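Local coordinates for possible galactose mutarotase (Streptomyces platensis subsp. rosaceus, PDB 4RNL), which is possibly a galactose mutarotase of the aldose 1-epimerase family, a family whose members interconvert the alpha and beta anomers of aldoses, at residues Leu16-Trp25 with Arg37-Gln46; Ala86-Phe94 with Leu103-Ser111. All coordinates share one frame; numbering follows the deposited sequence.

Contact 1 of 2, residues Leu16-Trp25 with Arg37-Gln46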
ATOM      1  N   LEU A  16       2.504 -21.071  -7.367  1.00 16.65           N
ATOM      2  CA  LEU A  16       3.680 -20.838  -6.537  1.00 16.98           C
ATOM      3  C   LEU A  16       4.537 -22.091  -6.536  1.00 21.56           C
ATOM      4  O   LEU A  16       4.106 -23.147  -7.008  1.00 22.59           O
ATOM      5  CB  LEU A  16       3.275 -20.456  -5.105  1.00 16.25           C
ATOM      6  CG  LEU A  16       2.481 -19.154  -4.967  1.00 22.15           C
ATOM      7  CD1 LEU A  16       2.102 -18.898  -3.518  1.00 24.21           C
ATOM      8  CD2 LEU A  16       3.268 -17.980  -5.542  1.00 19.81           C
ATOM      9  N   ASP A  17       5.755 -21.976  -6.017  1.00 25.59           N
ATOM     10  CA  ASP A  17       6.658 -23.118  -5.968  1.00 25.71           C
ATOM     11  C   ASP A  17       6.021 -24.316  -5.263  1.00 24.18           C
ATOM     12  O   ASP A  17       6.188 -25.451  -5.708  1.00 28.18           O
ATOM     13  CB  ASP A  17       7.994 -22.738  -5.318  1.00 34.38           C
ATOM     14  CG  ASP A  17       8.852 -21.858  -6.217  1.00 43.89           C
ATOM     15  OD1 ASP A  17       8.580 -21.811  -7.440  1.00 43.12           O
ATOM     16  OD2 ASP A  17       9.802 -21.224  -5.700  1.00 46.04           O
ATOM     17  N   ASP A  18       5.255 -24.068  -4.200  1.00 21.47           N
ATOM     18  CA  ASP A  18       4.621 -25.171  -3.463  1.00 24.35           C
ATOM     19  C   ASP A  18       3.387 -25.744  -4.158  1.00 23.87           C
ATOM     20  O   ASP A  18       2.753 -26.675  -3.653  1.00 24.28           O
ATOM     21  CB  ASP A  18       4.296 -24.779  -2.010  1.00 26.00           C
ATOM     22  CG  ASP A  18       3.150 -23.783  -1.893  1.00 29.21           C
ATOM     23  OD1 ASP A  18       2.537 -23.407  -2.916  1.00 25.75           O
ATOM     24  OD2 ASP A  18       2.843 -23.383  -0.747  1.00 30.41           O
ATOM     25  N   GLY A  19       3.032 -25.170  -5.302  1.00 21.27           N
ATOM     26  CA  GLY A  19       1.955 -25.713  -6.106  1.00 21.29           C
ATOM     27  C   GLY A  19       0.644 -24.983  -5.919  1.00 23.16           C
ATOM     28  O   GLY A  19      -0.343 -25.295  -6.580  1.00 20.63           O
ATOM     29  N   THR A  20       0.626 -24.001  -5.025  1.00 18.67           N
ATOM     30  CA  THR A  20      -0.609 -23.269  -4.767  1.00 19.89           C
ATOM     31  C   THR A  20      -1.016 -22.453  -5.987  1.00 19.29           C
ATOM     32  O   THR A  20      -0.232 -21.664  -6.500  1.00 19.06           O
ATOM     33  CB  THR A  20      -0.473 -22.313  -3.579  1.00 21.75           C
ATOM     34  OG1 THR A  20       0.016 -23.034  -2.445  1.00 23.58           O
ATOM     35  CG2 THR A  20      -1.830 -21.707  -3.246  1.00 22.16           C
ATOM     36  N   ARG A  21      -2.247 -22.637  -6.449  1.00 17.99           N
ATOM     37  CA  ARG A  21      -2.720 -21.904  -7.619  1.00 16.59           C
ATOM     38  C   ARG A  21      -3.029 -20.441  -7.304  1.00 14.90           C
ATOM     39  O   ARG A  21      -3.568 -20.120  -6.249  1.00 17.69           O
ATOM     40  CB  ARG A  21      -3.941 -22.598  -8.222  1.00 24.62           C
ATOM     41  CG  ARG A  21      -3.594 -23.903  -8.917  1.00 34.13           C
ATOM     42  CD  ARG A  21      -4.778 -24.450  -9.690  1.00 47.76           C
ATOM     43  NE  ARG A  21      -5.690 -25.209  -8.837  1.00 62.17           N
ATOM     44  CZ  ARG A  21      -6.803 -25.791  -9.272  1.00 74.08           C
ATOM     45  NH1 ARG A  21      -7.144 -25.695 -10.552  1.00 78.49           N
ATOM     46  NH2 ARG A  21      -7.575 -26.469  -8.431  1.00 75.52           N
ATOM     47  N   VAL A  22      -2.673 -19.565  -8.233  1.00 16.13           N
ATOM     48  CA  VAL A  22      -2.908 -18.135  -8.096  1.00 12.83           C
ATOM     49  C   VAL A  22      -3.748 -17.675  -9.287  1.00 16.22           C
ATOM     50  O   VAL A  22      -3.495 -18.085 -10.416  1.00 14.37           O
ATOM     51  CB  VAL A  22      -1.564 -17.362  -8.078  1.00 16.26           C
ATOM     52  CG1 VAL A  22      -1.800 -15.845  -8.068  1.00 16.47           C
ATOM     53  CG2 VAL A  22      -0.719 -17.798  -6.880  1.00 15.79           C
ATOM     54  N   ASP A  23      -4.762 -16.855  -9.021  1.00 17.45           N
ATOM     55  CA  ASP A  23      -5.609 -16.299 -10.075  1.00 16.24           C
ATOM     56  C   ASP A  23      -5.334 -14.812 -10.259  1.00 14.45           C
ATOM     57  O   ASP A  23      -4.900 -14.135  -9.328  1.00 14.31           O
ATOM     58  CB  ASP A  23      -7.091 -16.470  -9.721  1.00 12.80           C
ATOM     59  CG  ASP A  23      -7.606 -17.864  -9.982  1.00 22.19           C
ATOM     60  OD1 ASP A  23      -6.969 -18.625 -10.745  1.00 21.05           O
ATOM     61  OD2 ASP A  23      -8.682 -18.192  -9.430  1.00 28.15           O
ATOM     62  N   ARG A  24      -5.584 -14.309 -11.467  1.00 13.53           N
ATOM     63  CA  ARG A  24      -5.516 -12.868 -11.730  1.00 11.18           C
ATOM     64  C   ARG A  24      -6.905 -12.337 -12.073  1.00 13.71           C
ATOM     65  O   ARG A  24      -7.564 -12.844 -12.979  1.00 15.51           O
ATOM     66  CB  ARG A  24      -4.528 -12.540 -12.859  1.00 14.15           C
ATOM     67  CG  ARG A  24      -4.417 -11.034 -13.137  1.00 12.21           C
ATOM     68  CD  ARG A  24      -3.219 -10.680 -13.997  1.00 16.24           C
ATOM     69  NE  ARG A  24      -3.326 -11.217 -15.354  1.00 18.99           N
ATOM     70  CZ  ARG A  24      -2.489 -10.922 -16.345  1.00 23.66           C
ATOM     71  NH1 ARG A  24      -1.475 -10.097 -16.128  1.00 18.14           N
ATOM     72  NH2 ARG A  24      -2.662 -11.452 -17.553  1.00 25.32           N
ATOM     73  N   TRP A  25      -7.356 -11.330 -11.337  1.00 12.70           N
ATOM     74  CA  TRP A  25      -8.660 -10.724 -11.588  1.00 12.16           C
ATOM     75  C   TRP A  25      -8.465  -9.420 -12.336  1.00 15.45           C
ATOM     76  O   TRP A  25      -7.619  -8.601 -11.960  1.00 16.61           O
ATOM     77  CB  TRP A  25      -9.375 -10.466 -10.262  1.00 11.44           C
ATOM     78  CG  TRP A  25      -9.854 -11.732  -9.603  1.00 13.92           C
ATOM     79  CD1 TRP A  25      -9.095 -12.649  -8.922  1.00 13.01           C
ATOM     80  CD2 TRP A  25     -11.203 -12.219  -9.565  1.00 12.90           C
ATOM     81  NE1 TRP A  25      -9.899 -13.673  -8.459  1.00 14.59           N
ATOM     82  CE2 TRP A  25     -11.190 -13.434  -8.846  1.00 13.05           C
ATOM     83  CE3 TRP A  25     -12.416 -11.748 -10.078  1.00 12.98           C
ATOM     84  CZ2 TRP A  25     -12.351 -14.184  -8.627  1.00 15.82           C
ATOM     85  CZ3 TRP A  25     -13.566 -12.489  -9.853  1.00 14.71           C
ATOM     86  CH2 TRP A  25     -13.524 -13.695  -9.135  1.00 21.59           C
ATOM     87  N   ARG A  37      -5.464  -4.943 -12.547  1.00 11.09           N
ATOM     88  CA  ARG A  37      -5.400  -6.391 -12.366  1.00 10.51           C
ATOM     89  C   ARG A  37      -4.909  -6.707 -10.960  1.00 11.98           C
ATOM     90  O   ARG A  37      -3.948  -6.096 -10.489  1.00 10.77           O
ATOM     91  CB  ARG A  37      -4.479  -7.024 -13.411  1.00 13.48           C
ATOM     92  CG  ARG A  37      -4.918  -6.772 -14.847  1.00 15.42           C
ATOM     93  CD  ARG A  37      -4.067  -7.564 -15.829  1.00 26.97           C
ATOM     94  NE  ARG A  37      -4.454  -7.295 -17.213  1.00 33.81           N
ATOM     95  CZ  ARG A  37      -3.720  -6.592 -18.069  1.00 47.40           C
ATOM     96  NH1 ARG A  37      -2.548  -6.094 -17.687  1.00 51.25           N
ATOM     97  NH2 ARG A  37      -4.151  -6.390 -19.308  1.00 47.14           N
ATOM     98  N   VAL A  38      -5.571  -7.659 -10.307  1.00 11.89           N
ATOM     99  CA  VAL A  38      -5.307  -7.998  -8.911  1.00 11.11           C
ATOM    100  C   VAL A  38      -5.061  -9.502  -8.790  1.00 14.53           C
ATOM    101  O   VAL A  38      -5.808 -10.313  -9.357  1.00 14.18           O
ATOM    102  CB  VAL A  38      -6.497  -7.615  -8.007  1.00 12.34           C
ATOM    103  CG1 VAL A  38      -6.214  -7.985  -6.556  1.00 11.94           C
ATOM    104  CG2 VAL A  38      -6.801  -6.112  -8.112  1.00 10.75           C
ATOM    105  N   LEU A  39      -4.011  -9.873  -8.064  1.00 12.24           N
ATOM    106  CA  LEU A  39      -3.654 -11.287  -7.907  1.00 10.31           C
ATOM    107  C   LEU A  39      -4.158 -11.821  -6.583  1.00 11.31           C
ATOM    108  O   LEU A  39      -4.169 -11.094  -5.589  1.00 13.40           O
ATOM    109  CB  LEU A  39      -2.138 -11.464  -7.948  1.00 11.05           C
ATOM    110  CG  LEU A  39      -1.363 -10.773  -9.067  1.00 14.73           C
ATOM    111  CD1 LEU A  39       0.107 -11.120  -8.917  1.00 12.11           C
ATOM    112  CD2 LEU A  39      -1.888 -11.186 -10.446  1.00 10.80           C
ATOM    113  N   THR A  40      -4.553 -13.093  -6.544  1.00 11.78           N
ATOM    114  CA  THR A  40      -4.926 -13.702  -5.264  1.00 12.00           C
ATOM    115  C   THR A  40      -3.688 -13.926  -4.395  1.00 15.25           C
ATOM    116  O   THR A  40      -3.795 -14.132  -3.183  1.00 15.33           O
ATOM    117  CB  THR A  40      -5.687 -15.022  -5.431  1.00 12.99           C
ATOM    118  OG1 THR A  40      -4.888 -15.948  -6.181  1.00 13.62           O
ATOM    119  CG2 THR A  40      -7.008 -14.791  -6.149  1.00 18.54           C
ATOM    120  N   TYR A  41      -2.509 -13.895  -5.010  1.00 14.48           N
ATOM    121  CA  TYR A  41      -1.267 -13.952  -4.227  1.00 12.72           C
ATOM    122  C   TYR A  41      -0.971 -12.577  -3.657  1.00 12.36           C
ATOM    123  O   TYR A  41      -0.772 -11.621  -4.412  1.00 11.41           O
ATOM    124  CB  TYR A  41      -0.093 -14.400  -5.106  1.00 14.34           C
ATOM    125  CG  TYR A  41       1.257 -14.461  -4.405  1.00 13.16           C
ATOM    126  CD1 TYR A  41       1.456 -15.283  -3.299  1.00 13.53           C
ATOM    127  CD2 TYR A  41       2.340 -13.727  -4.876  1.00 16.09           C
ATOM    128  CE1 TYR A  41       2.693 -15.354  -2.673  1.00 16.66           C
ATOM    129  CE2 TYR A  41       3.580 -13.790  -4.256  1.00 16.47           C
ATOM    130  CZ  TYR A  41       3.748 -14.601  -3.153  1.00 17.41           C
ATOM    131  OH  TYR A  41       4.982 -14.674  -2.531  1.00 16.69           O
ATOM    132  N   GLY A  42      -0.962 -12.476  -2.330  1.00 13.45           N
ATOM    133  CA  GLY A  42      -0.579 -11.249  -1.656  1.00 10.68           C
ATOM    134  C   GLY A  42      -1.453 -10.054  -1.975  1.00 11.16           C
ATOM    135  O   GLY A  42      -1.056  -8.909  -1.737  1.00 13.63           O
ATOM    136  N   GLY A  43      -2.642 -10.312  -2.514  1.00 10.13           N
ATOM    137  CA  GLY A  43      -3.573  -9.256  -2.889  1.00  9.81           C
ATOM    138  C   GLY A  43      -2.929  -8.237  -3.807  1.00 15.27           C
ATOM    139  O   GLY A  43      -3.302  -7.063  -3.825  1.00 11.46           O
ATOM    140  N   ILE A  44      -1.954  -8.698  -4.578  1.00  9.63           N
ATOM    141  CA  ILE A  44      -1.080  -7.796  -5.321  1.00 10.67           C
ATOM    142  C   ILE A  44      -1.813  -7.072  -6.450  1.00 12.95           C
ATOM    143  O   ILE A  44      -2.481  -7.689  -7.273  1.00 12.73           O
ATOM    144  CB  ILE A  44       0.135  -8.567  -5.887  1.00  9.61           C
ATOM    145  CG1 ILE A  44       1.146  -8.841  -4.765  1.00 14.98           C
ATOM    146  CG2 ILE A  44       0.827  -7.763  -6.983  1.00  9.97           C
ATOM    147  CD1 ILE A  44       2.081 -10.019  -5.074  1.00 10.55           C
ATOM    148  N   VAL A  45      -1.697  -5.752  -6.475  1.00 11.74           N
ATOM    149  CA  VAL A  45      -2.158  -4.992  -7.624  1.00 11.09           C
ATOM    150  C   VAL A  45      -1.043  -5.081  -8.662  1.00  9.58           C
ATOM    151  O   VAL A  45      -0.007  -4.408  -8.553  1.00 12.43           O
ATOM    152  CB  VAL A  45      -2.447  -3.520  -7.244  1.00 13.20           C
ATOM    153  CG1 VAL A  45      -2.856  -2.718  -8.476  1.00 11.35           C
ATOM    154  CG2 VAL A  45      -3.545  -3.457  -6.181  1.00 10.37           C
ATOM    155  N   GLN A  46      -1.248  -5.931  -9.661  1.00  9.96           N
ATOM    156  CA  GLN A  46      -0.203  -6.229 -10.636  1.00 11.23           C
ATOM    157  C   GLN A  46      -0.046  -5.115 -11.657  1.00 15.88           C
ATOM    158  O   GLN A  46       1.077  -4.747 -12.021  1.00 19.95           O
ATOM    159  CB  GLN A  46      -0.500  -7.537 -11.370  1.00 10.80           C
ATOM    160  CG  GLN A  46       0.694  -8.030 -12.165  1.00 13.47           C
ATOM    161  CD  GLN A  46       0.320  -8.397 -13.574  1.00 23.66           C
ATOM    162  OE1 GLN A  46      -0.863  -8.475 -13.910  1.00 21.89           O
ATOM    163  NE2 GLN A  46       1.322  -8.619 -14.414  1.00 26.18           N
TER
HETATM  164  O   HOH W   1      -5.818 -18.398  -5.921  1.00 17.84           O
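Arg-24 and Leu-39 face each other as a non-hydrogen-bonded pair of the antiparallel hairpin made by strands 21-28 and 35-39, and their side chains run side by side in the same direction, the Leu-39 methyl CD2 lying 3.7 Å from Arg-24 CG. The arginine leaves the backbone with CG anti to the N (chi1 -179°) and then bends at chi3, which carries its guanidinium past strand 35-39 to Gln-46, at the start of strand 45-51. There NH1 donates to Gln-46 OE1 at 2.8 Å, with the acceptor almost in the guanidinium plane but NH1 itself tilted 21° from the plane of the amide carbonyl. Gln-46 NE2 is tied to the backbone O of Phe-64, which fixes the rotation of the amide. One guanidinium face is covered off-centre by the methylene CD of Arg-37, 3.6 Å from Arg-24 NH1. An alanine at Arg-24 is likely to cost Gln-46 OE1 this donor and to open a gap beside Leu-39 CD2 and Arg-37 CD.

On the opposite sheet face, the indole edge of Trp-25 meets the Thr-40 methyl, CG2 being 3.9 Å from NE1. Where the strand pairing ends, Thr-40 replaces a backbone acceptor with its hydroxyl: OG1 receives Asp-23 N at 3.0 Å, while Thr-40 N returns a bond to Asp-23 O. A water joins OG1 to Arg-21 O. Farther on, Val-22 CG1 packs against Tyr-41 CB, and Leu-16 CD2 sits above the Tyr-41 ring, 3.9 Å from its centroid, in a CH-pi contact.

The two arginines thus meet mainly through their aliphatic parts; Arg-24 NH1 and Arg-37 NE stay 4.2 Å apart, and their like charges are probably eased by Gln-46 OE1 and by a long, weak pairing of Arg-37 with Glu-49.

Contact 2 of 2, residues Ala86-Phe94 with Leu103-Ser111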
ATOM      1  N   ALA A  86       1.476  -3.164   8.928  1.00 11.58           N
ATOM      2  CA  ALA A  86       2.270  -2.510   7.888  1.00 12.36           C
ATOM      3  C   ALA A  86       3.327  -1.625   8.527  1.00 12.14           C
ATOM      4  O   ALA A  86       3.072  -0.962   9.537  1.00 16.11           O
ATOM      5  CB  ALA A  86       1.389  -1.689   6.967  1.00 13.50           C
ATOM      6  N   ASN A  87       4.495  -1.592   7.896  1.00 11.15           N
ATOM      7  CA  ASN A  87       5.675  -0.904   8.421  1.00 10.90           C
ATOM      8  C   ASN A  87       6.290  -1.587   9.650  1.00 10.79           C
ATOM      9  O   ASN A  87       6.150  -2.803   9.825  1.00 15.97           O
ATOM     10  CB  ASN A  87       5.416   0.589   8.649  1.00 14.26           C
ATOM     11  CG  ASN A  87       6.630   1.429   8.336  1.00 18.17           C
ATOM     12  OD1 ASN A  87       7.454   1.677   9.209  1.00 21.10           O
ATOM     13  ND2 ASN A  87       6.774   1.830   7.067  1.00 21.49           N
ATOM     14  N   ARG A  88       6.971  -0.820  10.493  1.00 11.37           N
ATOM     15  CA  ARG A  88       7.897  -1.411  11.453  1.00 13.53           C
ATOM     16  C   ARG A  88       7.389  -1.450  12.884  1.00 13.43           C
ATOM     17  O   ARG A  88       6.720  -0.523  13.348  1.00 16.13           O
ATOM     18  CB  ARG A  88       9.241  -0.666  11.410  1.00 16.37           C
ATOM     19  CG  ARG A  88       9.951  -0.787  10.081  1.00 15.57           C
ATOM     20  CD  ARG A  88      11.264  -0.024  10.034  1.00 14.35           C
ATOM     21  NE  ARG A  88      11.985  -0.394   8.812  1.00 17.96           N
ATOM     22  CZ  ARG A  88      11.760   0.155   7.623  1.00 27.46           C
ATOM     23  NH1 ARG A  88      10.861   1.123   7.499  1.00 23.37           N
ATOM     24  NH2 ARG A  88      12.434  -0.261   6.555  1.00 26.33           N
ATOM     25  N   ILE A  89       7.731  -2.532  13.578  1.00 13.91           N
ATOM     26  CA  ILE A  89       7.550  -2.623  15.022  1.00 11.53           C
ATOM     27  C   ILE A  89       8.936  -2.789  15.617  1.00 13.54           C
ATOM     28  O   ILE A  89       9.647  -3.751  15.308  1.00 14.05           O
ATOM     29  CB  ILE A  89       6.656  -3.818  15.403  1.00 11.17           C
ATOM     30  CG1 ILE A  89       5.241  -3.607  14.855  1.00 11.46           C
ATOM     31  CG2 ILE A  89       6.633  -4.015  16.936  1.00 11.60           C
ATOM     32  CD1 ILE A  89       4.309  -4.827  15.027  1.00 11.39           C
ATOM     33  N   ALA A  90       9.331  -1.833  16.447  1.00 13.85           N
ATOM     34  CA  ALA A  90      10.689  -1.794  16.976  1.00 16.40           C
ATOM     35  C   ALA A  90      11.027  -3.052  17.773  1.00 18.36           C
ATOM     36  O   ALA A  90      10.243  -3.503  18.616  1.00 15.56           O
ATOM     37  CB  ALA A  90      10.887  -0.545  17.821  1.00 15.36           C
ATOM     38  N   GLY A  91      12.192  -3.625  17.484  1.00 17.66           N
ATOM     39  CA  GLY A  91      12.708  -4.759  18.236  1.00 20.32           C
ATOM     40  C   GLY A  91      11.948  -6.050  18.008  1.00 17.86           C
ATOM     41  O   GLY A  91      12.164  -7.032  18.727  1.00 16.72           O
ATOM     42  N   ALA A  92      11.062  -6.048  17.012  1.00 15.57           N
ATOM     43  CA  ALA A  92      10.221  -7.205  16.710  1.00 14.56           C
ATOM     44  C   ALA A  92       9.498  -7.679  17.964  1.00 19.57           C
ATOM     45  O   ALA A  92       9.388  -8.882  18.215  1.00 18.36           O
ATOM     46  CB  ALA A  92      11.054  -8.342  16.113  1.00 14.43           C
ATOM     47  N   SER A  93       9.008  -6.724  18.749  1.00 16.23           N
ATOM     48  CA  SER A  93       8.350  -7.044  20.007  1.00 18.04           C
ATOM     49  C   SER A  93       7.421  -5.914  20.423  1.00 18.67           C
ATOM     50  O   SER A  93       7.703  -4.746  20.154  1.00 17.60           O
ATOM     51  CB  SER A  93       9.400  -7.255  21.097  1.00 22.73           C
ATOM     52  OG  SER A  93       8.791  -7.667  22.303  1.00 27.55           O
ATOM     53  N   PHE A  94       6.314  -6.258  21.083  1.00 16.28           N
ATOM     54  CA  PHE A  94       5.438  -5.247  21.682  1.00 13.57           C
ATOM     55  C   PHE A  94       4.635  -5.853  22.830  1.00 18.23           C
ATOM     56  O   PHE A  94       4.573  -7.073  22.970  1.00 19.31           O
ATOM     57  CB  PHE A  94       4.514  -4.597  20.635  1.00 14.19           C
ATOM     58  CG  PHE A  94       3.524  -5.547  20.007  1.00 16.76           C
ATOM     59  CD1 PHE A  94       3.893  -6.349  18.940  1.00 15.35           C
ATOM     60  CD2 PHE A  94       2.220  -5.623  20.479  1.00 18.85           C
ATOM     61  CE1 PHE A  94       2.977  -7.213  18.352  1.00 15.20           C
ATOM     62  CE2 PHE A  94       1.298  -6.489  19.901  1.00 18.56           C
ATOM     63  CZ  PHE A  94       1.677  -7.284  18.839  1.00 14.32           C
ATOM     64  N   LEU A 103       7.962 -11.211  17.725  1.00 14.24           N
ATOM     65  CA  LEU A 103       7.823 -11.347  16.280  1.00 15.64           C
ATOM     66  C   LEU A 103       9.164 -11.755  15.666  1.00 17.68           C
ATOM     67  O   LEU A 103      10.205 -11.698  16.329  1.00 19.36           O
ATOM     68  CB  LEU A 103       7.326 -10.028  15.667  1.00 17.59           C
ATOM     69  CG  LEU A 103       6.130  -9.369  16.371  1.00 17.71           C
ATOM     70  CD1 LEU A 103       5.895  -7.963  15.841  1.00 13.49           C
ATOM     71  CD2 LEU A 103       4.857 -10.207  16.223  1.00 15.27           C
ATOM     72  N   THR A 104       9.136 -12.182  14.410  1.00 17.92           N
ATOM     73  CA  THR A 104      10.362 -12.538  13.698  1.00 16.88           C
ATOM     74  C   THR A 104      11.076 -11.267  13.250  1.00 15.17           C
ATOM     75  O   THR A 104      10.475 -10.414  12.591  1.00 13.99           O
ATOM     76  CB  THR A 104      10.049 -13.386  12.464  1.00 18.88           C
ATOM     77  OG1 THR A 104       9.426 -14.605  12.882  1.00 17.75           O
ATOM     78  CG2 THR A 104      11.332 -13.708  11.678  1.00 14.36           C
ATOM     79  N   PRO A 105      12.360 -11.131  13.609  1.00 17.10           N
ATOM     80  CA  PRO A 105      13.086  -9.928  13.187  1.00 14.81           C
ATOM     81  C   PRO A 105      13.526 -10.047  11.733  1.00 17.03           C
ATOM     82  O   PRO A 105      14.620 -10.547  11.465  1.00 25.45           O
ATOM     83  CB  PRO A 105      14.303  -9.910  14.120  1.00 18.32           C
ATOM     84  CG  PRO A 105      14.546 -11.366  14.450  1.00 26.35           C
ATOM     85  CD  PRO A 105      13.186 -12.037  14.429  1.00 20.27           C
ATOM     86  N   ASN A 106      12.682  -9.602  10.806  1.00 15.96           N
ATOM     87  CA  ASN A 106      12.998  -9.701   9.380  1.00 15.24           C
ATOM     88  C   ASN A 106      13.588  -8.416   8.794  1.00 17.76           C
ATOM     89  O   ASN A 106      13.886  -8.345   7.601  1.00 18.28           O
ATOM     90  CB  ASN A 106      11.761 -10.130   8.579  1.00 14.41           C
ATOM     91  CG  ASN A 106      10.658  -9.093   8.610  1.00 16.16           C
ATOM     92  OD1 ASN A 106      10.513  -8.358   9.589  1.00 16.37           O
ATOM     93  ND2 ASN A 106       9.882  -9.015   7.529  1.00 11.02           N
ATOM     94  N   ASN A 107      13.769  -7.404   9.634  1.00 14.68           N
ATOM     95  CA  ASN A 107      14.343  -6.134   9.190  1.00 18.64           C
ATOM     96  C   ASN A 107      15.362  -5.658  10.215  1.00 21.88           C
ATOM     97  O   ASN A 107      15.065  -4.802  11.054  1.00 20.24           O
ATOM     98  CB  ASN A 107      13.223  -5.106   8.985  1.00 19.03           C
ATOM     99  CG  ASN A 107      13.737  -3.734   8.568  1.00 27.65           C
ATOM    100  OD1 ASN A 107      13.331  -2.716   9.127  1.00 30.86           O
ATOM    101  ND2 ASN A 107      14.626  -3.703   7.587  1.00 25.73           N
ATOM    102  N   GLY A 108      16.566  -6.222  10.156  1.00 19.19           N
ATOM    103  CA  GLY A 108      17.527  -6.022  11.228  1.00 20.79           C
ATOM    104  C   GLY A 108      16.915  -6.531  12.520  1.00 25.80           C
ATOM    105  O   GLY A 108      16.479  -7.680  12.594  1.00 26.67           O
ATOM    106  N   ARG A 109      16.849  -5.675  13.534  1.00 22.87           N
ATOM    107  CA  ARG A 109      16.305  -6.086  14.822  1.00 22.22           C
ATOM    108  C   ARG A 109      14.789  -5.988  14.852  1.00 20.08           C
ATOM    109  O   ARG A 109      14.152  -6.471  15.791  1.00 17.36           O
ATOM    110  CB  ARG A 109      16.890  -5.228  15.948  1.00 22.98           C
ATOM    111  CG  ARG A 109      18.343  -5.532  16.262  1.00 27.59           C
ATOM    112  CD  ARG A 109      18.912  -4.533  17.255  1.00 46.20           C
ATOM    113  NE  ARG A 109      20.227  -4.060  16.827  1.00 57.30           N
ATOM    114  CZ  ARG A 109      21.352  -4.224  17.514  1.00 61.88           C
ATOM    115  NH1 ARG A 109      21.337  -4.842  18.686  1.00 64.74           N
ATOM    116  NH2 ARG A 109      22.495  -3.758  17.028  1.00 62.71           N
ATOM    117  N   HIS A 110      14.220  -5.367  13.824  1.00 16.20           N
ATOM    118  CA  HIS A 110      12.809  -5.006  13.832  1.00 14.57           C
ATOM    119  C   HIS A 110      11.948  -5.973  13.031  1.00 15.23           C
ATOM    120  O   HIS A 110      12.449  -6.748  12.217  1.00 17.71           O
ATOM    121  CB  HIS A 110      12.620  -3.592  13.264  1.00 16.67           C
ATOM    122  CG  HIS A 110      13.534  -2.574  13.866  1.00 17.56           C
ATOM    123  ND1 HIS A 110      13.710  -2.447  15.226  1.00 18.64           N
ATOM    124  CD2 HIS A 110      14.314  -1.625  13.295  1.00 18.25           C
ATOM    125  CE1 HIS A 110      14.570  -1.473  15.470  1.00 20.34           C
ATOM    126  NE2 HIS A 110      14.951  -0.959  14.311  1.00 19.56           N
ATOM    127  N   SER A 111      10.643  -5.911  13.269  1.00 14.83           N
ATOM    128  CA  SER A 111       9.670  -6.584  12.415  1.00 15.52           C
ATOM    129  C   SER A 111       9.136  -5.606  11.374  1.00 14.94           C
ATOM    130  O   SER A 111       8.784  -4.467  11.710  1.00 14.88           O
ATOM    131  CB  SER A 111       8.517  -7.114  13.268  1.00 15.50           C
ATOM    132  OG  SER A 111       7.383  -7.385  12.459  1.00 15.74           O
TER
HETATM  133  O   HOH W   2       5.392  -5.819  11.169  1.00 12.86           O
HETATM  134  O   HOH W   3      14.992  -1.263   5.502  1.00 43.35           O
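Arg-88 reaches across to Asn-107; the two side chains cross at about a right angle, with the guanidinium and amide planes 53° apart. NE donates to Asn-107 OD1 at 2.7 Å; OD1 lies close to the guanidinium plane, whereas NE stands 31° out of the carbonyl plane, and a water accepts from Asn-107 ND2 and, weakly, from Arg-88 NH2. The His-110 ring takes the N-H of Gly-91 on its edge: ND1 accepts it at 3.0 Å along a nearly straight line (176°). Between these polar ends, Ile-89 and Ser-111 form a hydrogen-bonded antiparallel pair. Ile-89 O is gripped twice, by Ser-111 N and by Ala-92 N.

The apolar side centres on Leu-103. Its CD1 lies 3.6 Å from Ile-89 CD1 and touches the edge of the Phe-94 ring, while Leu-103 N holds Ala-92 O at 2.8 Å. The methyl of Ala-92 fits against Pro-105 and Ser-111.

Farther out, His-110 NE2 bonds to Thr-213 OG1, which helps set the ring's orientation. A type II' turn from Asn-107 to His-110 presents both of those side chains, and Asn-87 N is held by His-113 ND1. Asn-106 and Asn-107 face His-110 as a classic beta bulge. Arg-88 NH2 and, weakly, Asn-87 ND2 bind a glycerol, probably from the crystallisation liquor. Its site probably lies beside the substrate cleft, as in other aldose 1-epimerases, next to this short two-stranded antiparallel sheet.

Overall arrangement
Contacts 1 and 2 follow one another along the chain and do not touch; their centres are 26 Å apart and their nearest atoms about 12 Å. Both are partly buried and lie away from the centre of the chain. Contact 1 joins neighbouring strands of a five-stranded antiparallel sheet, with helix 67-72 and strand 125-129 packed against it, and combines regular strand pairing with apolar packing. Contact 2 holds together loops around the two-residue strands 88-89 and 111-112, with a single bridge pair, Ile-89 with Ser-111, and otherwise irregular loop bonds. Arginine-to-amide bonds occur in both, but only that of 86-94 with 103-111 adjoins the bound glycerol.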